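Local coordinates for RagB/SusD domain protein (Flavobacterium johnsoniae, PDB 5J90) that binds chitin and, as a SusD homolog from a chitin utilization locus, probably helps hand chitin chains to an outer-membrane uptake system, at residues Tyr79-Asp83 with Asn84-Phe88; Pro136-Tyr139 with Ser140-Ser144; Gly480-Ala483 with Thr484-Lys488. One frame throughout, in Å; residues are numbered along the deposited sequence.

Interaction 1: residues Tyr79-Asp83 with Asn84-Phe88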
# COMPACT_ATOMS: atom_id res chain seq x y z
N TYR A 79 -9.56 -14.00 14.26
CA TYR A 79 -8.46 -13.09 13.94
C TYR A 79 -7.35 -13.07 14.98
O TYR A 79 -6.57 -12.11 15.05
CB TYR A 79 -8.96 -11.68 13.63
CG TYR A 79 -9.92 -11.58 12.45
CD1 TYR A 79 -10.12 -12.66 11.59
CD2 TYR A 79 -10.60 -10.40 12.19
CE1 TYR A 79 -11.00 -12.55 10.50
CE2 TYR A 79 -11.47 -10.28 11.10
CZ TYR A 79 -11.66 -11.36 10.26
OH TYR A 79 -12.52 -11.26 9.19
N ALA A 80 -7.26 -14.12 15.78
CA ALA A 80 -6.08 -14.39 16.59
C ALA A 80 -5.27 -15.42 15.82
O ALA A 80 -5.49 -16.63 15.94
CB ALA A 80 -6.48 -14.92 17.99
N LEU A 81 -4.33 -14.95 15.00
CA LEU A 81 -3.61 -15.87 14.13
C LEU A 81 -2.76 -16.82 14.97
O LEU A 81 -2.02 -16.38 15.85
CB LEU A 81 -2.75 -15.11 13.11
CG LEU A 81 -3.50 -14.18 12.16
CD1 LEU A 81 -2.55 -13.65 11.09
CD2 LEU A 81 -4.68 -14.89 11.52
N LEU A 82 -2.89 -18.11 14.69
CA LEU A 82 -2.21 -19.13 15.50
C LEU A 82 -0.98 -19.66 14.79
O LEU A 82 -1.07 -20.36 13.78
CB LEU A 82 -3.18 -20.27 15.86
CG LEU A 82 -4.41 -19.86 16.67
CD1 LEU A 82 -5.24 -21.09 17.04
CD2 LEU A 82 -4.04 -19.07 17.93
N ASP A 83 0.20 -19.32 15.33
CA ASP A 83 1.45 -19.70 14.69
C ASP A 83 1.60 -21.22 14.57
O ASP A 83 2.22 -21.72 13.63
CB ASP A 83 2.65 -19.13 15.45
CG ASP A 83 2.78 -17.62 15.31
OD1 ASP A 83 1.89 -16.96 14.73
OD2 ASP A 83 3.78 -17.08 15.83
N ASN A 84 1.04 -21.94 15.54
CA ASN A 84 1.11 -23.40 15.53
C ASN A 84 0.28 -24.02 14.41
O ASN A 84 0.54 -25.14 13.97
CB ASN A 84 0.73 -23.99 16.90
CG ASN A 84 -0.58 -23.43 17.43
OD1 ASN A 84 -0.75 -22.22 17.53
ND2 ASN A 84 -1.49 -24.32 17.80
N TRP A 85 -0.72 -23.28 13.93
CA TRP A 85 -1.49 -23.72 12.76
C TRP A 85 -0.82 -23.29 11.46
O TRP A 85 -0.63 -24.09 10.54
CB TRP A 85 -2.89 -23.10 12.79
CG TRP A 85 -3.82 -23.63 13.84
CD1 TRP A 85 -3.53 -24.51 14.85
CD2 TRP A 85 -5.21 -23.31 13.97
NE1 TRP A 85 -4.67 -24.76 15.60
CE2 TRP A 85 -5.71 -24.03 15.08
CE3 TRP A 85 -6.08 -22.48 13.26
CZ2 TRP A 85 -7.04 -23.94 15.48
CZ3 TRP A 85 -7.40 -22.40 13.66
CH2 TRP A 85 -7.87 -23.13 14.76
N ASN A 86 -0.46 -22.01 11.39
CA ASN A 86 -0.11 -21.39 10.12
C ASN A 86 1.28 -21.74 9.61
O ASN A 86 1.57 -21.62 8.42
CB ASN A 86 -0.33 -19.88 10.20
CG ASN A 86 -1.77 -19.53 10.49
OD1 ASN A 86 -2.69 -20.22 10.03
ND2 ASN A 86 -1.99 -18.47 11.26
N GLY A 87 2.15 -22.21 10.50
CA GLY A 87 3.46 -22.67 10.09
C GLY A 87 3.40 -23.80 9.08
O GLY A 87 4.30 -23.94 8.25
N PHE A 88 2.35 -24.61 9.13
CA PHE A 88 2.19 -25.71 8.19
C PHE A 88 2.18 -25.27 6.73
O PHE A 88 2.66 -25.99 5.85
CB PHE A 88 0.92 -26.51 8.50
CG PHE A 88 1.08 -27.48 9.64
CD1 PHE A 88 0.91 -27.06 10.95
CD2 PHE A 88 1.40 -28.80 9.39
CE1 PHE A 88 1.07 -27.97 12.01
CE2 PHE A 88 1.56 -29.71 10.44
CZ PHE A 88 1.39 -29.29 11.75
O HOH W 1 0.28 -17.18 12.50
O HOH W 2 2.93 -24.74 12.41

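Interaction 2: residues Pro136-Tyr139 with Ser140-Ser144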
# COMPACT_ATOMS: atom_id res chain seq x y z
N PRO A 136 6.42 -10.93 1.29
CA PRO A 136 7.78 -11.38 0.98
C PRO A 136 7.93 -12.87 1.29
O PRO A 136 7.38 -13.36 2.28
CB PRO A 136 8.65 -10.54 1.93
CG PRO A 136 7.79 -9.32 2.25
CD PRO A 136 6.39 -9.85 2.29
N ILE A 137 8.66 -13.58 0.42
CA ILE A 137 8.95 -15.00 0.66
C ILE A 137 10.35 -15.32 0.18
O ILE A 137 10.97 -14.52 -0.53
CB ILE A 137 7.94 -15.94 -0.05
CG1 ILE A 137 8.03 -15.79 -1.58
CG2 ILE A 137 6.52 -15.71 0.46
CD1 ILE A 137 7.33 -16.91 -2.35
N ILE A 138 10.86 -16.49 0.56
CA ILE A 138 12.09 -16.99 -0.03
C ILE A 138 11.82 -17.46 -1.46
O ILE A 138 10.90 -18.25 -1.70
CB ILE A 138 12.70 -18.13 0.81
CG1 ILE A 138 13.13 -17.58 2.17
CG2 ILE A 138 13.88 -18.75 0.07
CD1 ILE A 138 13.55 -18.66 3.18
N TYR A 139 12.58 -16.95 -2.42
CA TYR A 139 12.36 -17.36 -3.80
C TYR A 139 13.71 -17.44 -4.52
O TYR A 139 14.23 -18.54 -4.70
CB TYR A 139 11.32 -16.45 -4.50
CG TYR A 139 10.57 -17.14 -5.62
CD1 TYR A 139 9.67 -18.16 -5.35
CD2 TYR A 139 10.74 -16.75 -6.95
CE1 TYR A 139 8.98 -18.80 -6.38
CE2 TYR A 139 10.04 -17.38 -7.98
CZ TYR A 139 9.17 -18.40 -7.68
OH TYR A 139 8.46 -19.04 -8.68
N SER A 140 14.30 -16.30 -4.87
CA SER A 140 15.58 -16.32 -5.60
C SER A 140 16.72 -16.99 -4.82
O SER A 140 17.61 -17.58 -5.42
CB SER A 140 16.00 -14.90 -6.04
OG SER A 140 16.40 -14.09 -4.94
N LYS A 141 16.68 -16.90 -3.49
CA LYS A 141 17.78 -17.40 -2.67
C LYS A 141 17.54 -18.80 -2.13
O LYS A 141 18.31 -19.28 -1.30
CB LYS A 141 18.06 -16.43 -1.51
CG LYS A 141 18.43 -15.02 -1.93
CD LYS A 141 19.64 -15.00 -2.85
CE LYS A 141 20.00 -13.58 -3.25
NZ LYS A 141 18.85 -12.89 -3.91
N PHE A 142 16.48 -19.46 -2.57
CA PHE A 142 16.20 -20.81 -2.08
C PHE A 142 17.40 -21.73 -2.32
O PHE A 142 18.02 -21.69 -3.38
CB PHE A 142 14.96 -21.42 -2.74
CG PHE A 142 14.62 -22.78 -2.20
CD1 PHE A 142 13.90 -22.92 -1.03
CD2 PHE A 142 15.06 -23.93 -2.85
CE1 PHE A 142 13.60 -24.17 -0.53
CE2 PHE A 142 14.78 -25.19 -2.35
CZ PHE A 142 14.04 -25.31 -1.19
N GLY A 143 17.72 -22.54 -1.31
CA GLY A 143 18.80 -23.50 -1.42
C GLY A 143 20.16 -22.95 -1.02
O GLY A 143 21.17 -23.66 -1.08
N SER A 144 20.19 -21.68 -0.61
CA SER A 144 21.44 -21.04 -0.22
C SER A 144 22.08 -21.72 0.98
O SER A 144 21.38 -22.21 1.87
CB SER A 144 21.21 -19.56 0.09
OG SER A 144 22.40 -18.97 0.61
O HOH W 3 14.86 -15.23 -1.80

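Interaction 3: residues Gly480-Ala483 with Thr484-Lys488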
# COMPACT_ATOMS: atom_id res chain seq x y z
N GLY A 480 17.86 -14.29 10.45
CA GLY A 480 18.41 -13.27 9.58
C GLY A 480 17.54 -13.09 8.34
O GLY A 480 17.34 -11.97 7.86
N GLY A 481 17.02 -14.20 7.83
CA GLY A 481 16.15 -14.15 6.67
C GLY A 481 14.84 -13.47 7.02
O GLY A 481 14.34 -12.63 6.25
N VAL A 482 14.25 -13.83 8.15
CA VAL A 482 13.02 -13.18 8.57
C VAL A 482 13.19 -11.66 8.66
O VAL A 482 12.30 -10.91 8.27
CB VAL A 482 12.49 -13.76 9.89
CG1 VAL A 482 11.27 -12.97 10.37
CG2 VAL A 482 12.15 -15.23 9.71
N ALA A 483 14.34 -11.21 9.16
CA ALA A 483 14.60 -9.77 9.22
C ALA A 483 14.52 -9.14 7.84
O ALA A 483 13.97 -8.04 7.69
CB ALA A 483 15.97 -9.50 9.88
N THR A 484 15.06 -9.81 6.82
CA THR A 484 14.93 -9.29 5.45
C THR A 484 13.47 -9.30 5.00
O THR A 484 13.04 -8.39 4.30
CB THR A 484 15.84 -10.01 4.41
OG1 THR A 484 15.36 -11.34 4.15
CG2 THR A 484 17.30 -10.05 4.87
N GLY A 485 12.71 -10.31 5.41
CA GLY A 485 11.29 -10.35 5.07
C GLY A 485 10.53 -9.20 5.69
O GLY A 485 9.72 -8.55 5.03
N VAL A 486 10.80 -8.92 6.97
CA VAL A 486 10.15 -7.80 7.64
C VAL A 486 10.52 -6.48 6.96
O VAL A 486 9.66 -5.62 6.74
CB VAL A 486 10.47 -7.81 9.15
CG1 VAL A 486 9.86 -6.59 9.82
CG2 VAL A 486 9.94 -9.09 9.78
N SER A 487 11.79 -6.31 6.59
CA SER A 487 12.21 -5.12 5.86
C SER A 487 11.39 -4.97 4.59
O SER A 487 10.87 -3.89 4.29
CB SER A 487 13.70 -5.16 5.53
OG SER A 487 14.49 -5.16 6.71
N LYS A 488 11.24 -6.06 3.84
CA LYS A 488 10.58 -6.01 2.54
C LYS A 488 9.05 -5.95 2.65
O LYS A 488 8.36 -5.69 1.67
CB LYS A 488 11.08 -7.14 1.64
CG LYS A 488 12.53 -6.87 1.18
CD LYS A 488 13.25 -8.08 0.61
CE LYS A 488 14.75 -7.80 0.54
NZ LYS A 488 15.48 -8.82 -0.29

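Interaction 1: residues Tyr79-Asp83 with Asn84-Phe88
Leu82 lays its CD1 methyl over the indole of Trp85, 3.7 Å from the centroid of the six-membered ring and close to the ring normal, a CH-pi contact. The nearest indole atom, CE2 of Trp85, lies 3.6 Å from Leu82 CD1. The two side chains run side by side and point the same way: in each, CG stands beside the backbone N (chi1 -60° in Leu82, -71° in Trp85), and this shared setting carries the leucine branch across the ring face. Leucine suits the place because its methyl can rest on the aromatic plane, and tryptophan because its broad ring can receive it. With an alanine in place of Trp85, Leu82 CD1 would probably lose the face it rests on, and a gap would be likely to open toward Leu51 of helix 46-54, which also packs against the indole.

Next to this apolar pair the backbone starts helix 83-108, with Leu82 at the N-cap position. Leu82 O is gripped twice: Asn86 N approaches it almost head-on at 3.0 Å (N-H...O 159°), while Trp85 N, 2.9 Å from Leu82 O, comes from above the carbonyl plane on a more bent path. Gly87 N then hydrogen-bonds Asp83 O at 3.2 Å.

Further out, a water joins the polar ends, giving a proton to Asp83 OD1 (2.8 Å) and accepting one from Asn86 ND2 (2.9 Å). Asp83 OD1 also takes a bond from Asn469 ND2. Asn76 positions the start of the helix, its ND2 reaching Asn86 OD1 and its OD1 accepting from Leu82 N. The Asp83 carboxylate, placed in the first turn, would probably be favoured by the positive end of the helix dipole.

Interaction 2: residues Pro136-Tyr139 with Ser140-Ser144
Phe142 closes a type I beta turn that begins at Tyr139, its backbone N hydrogen-bonding Tyr139 O at 3.2 Å from well above the carbonyl plane. A type II turn from Lys141 to Ser144 follows at once, with Gly143 at its third position, where a positive phi suits glycine.

Followed outward, the Phe142 side chain first meets the turn itself: CB lies 3.6 Å from Tyr139 O and 4.0 Å from the CG2 methyl of Ile138. That methyl, 3.8 Å from Phe142 N, sits at the edge of the phenyl ring and near its plane. With CG trans to the backbone N (chi1 -177°), the ring swings away from the turn to pack on Tyr94 and Met98 of helix 83-108, and meets Tyr102 edge-to-face. Aromatic bulk thus pins the loop between helices 113-134 and 154-177 to a neighbouring helix. Tyr139 is anchored too, its OH bonded to Glu164 and its ring in a cation-pi contact with Lys123.

Polar Ser140 and Lys141 suit the exposed corner: Ser140 OG, also bonded to Asp152 OD1, accepts from Lys141 NZ at 2.9 Å. A water bridges the turn, accepting from Tyr139 N at 2.9 Å and Lys141 N at 3.0 Å.

Interaction 3: residues Gly480-Ala483 with Thr484-Lys488
Thr484 turns its hydroxyl back along the chain to Gly481, where OG1 donates to the carbonyl O at 2.7 Å, in the carbonyl plane and on a lone pair. Chi1 of 71° sets OG1 between the threonine's own N and carbonyl carbon, and from there it can reach the preceding turn while CG2 lies 3.6 Å from Gly480 O. The same Gly481 O also accepts from Gly485 N at 3.0 Å, so two donors share one carbonyl. Threonine fits here because its OG1 serves twice, accepting in addition from Tyr151 N of a nearby loop.

Val482 and Val486 stand one turn apart with their branches set at a slant to one another, CG1 of Val482 lying 4.1 Å from CG2 of Val486. Their branched apolar chains suit a helix face covered by loops, Val482 touching Tyr151 and Val486 touching Phe470. All this lies on the alpha helix 479-489, whose i to i+4 bonding is seen in Val486 N to Val482 O at 2.8 Å (N-H...O 163°) and Ser487 N to Ala483 O at 3.0 Å. The glycines keep the first turn slim, and at Gly485, where the Pro136 ring packs against the backbone, a residue without a side chain suits.

On the side of the second subunit, in the conformer described, Ser487 OG hydrogen-bonds Glu462 OE1 of the second subunit; it also approaches Ala483 O at 3.1 Å, though a bond there is not settled.

How the interactions relate
From the N terminus, the three contacts follow in series and neither nest nor cross. Interaction 1 turns the loop after strand 64-65 into helix 83-108. Further along that helix lie the residues on which interaction 2 packs, so the turns in the loop between helices 113-134 and 154-177 are tied to the helix that interaction 1 starts. Interaction 3, far on in sequence, lies on helix 479-489 and returns to touch interaction 2, with Pro136 CG 3.5 Å from Gly485 O; in one of its conformers Lys488 also reaches the Tyr151 carbonyl. Interactions 1 and 3 stay about 10 Å apart at their nearest atoms. Interaction 3 also extends to the second subunit.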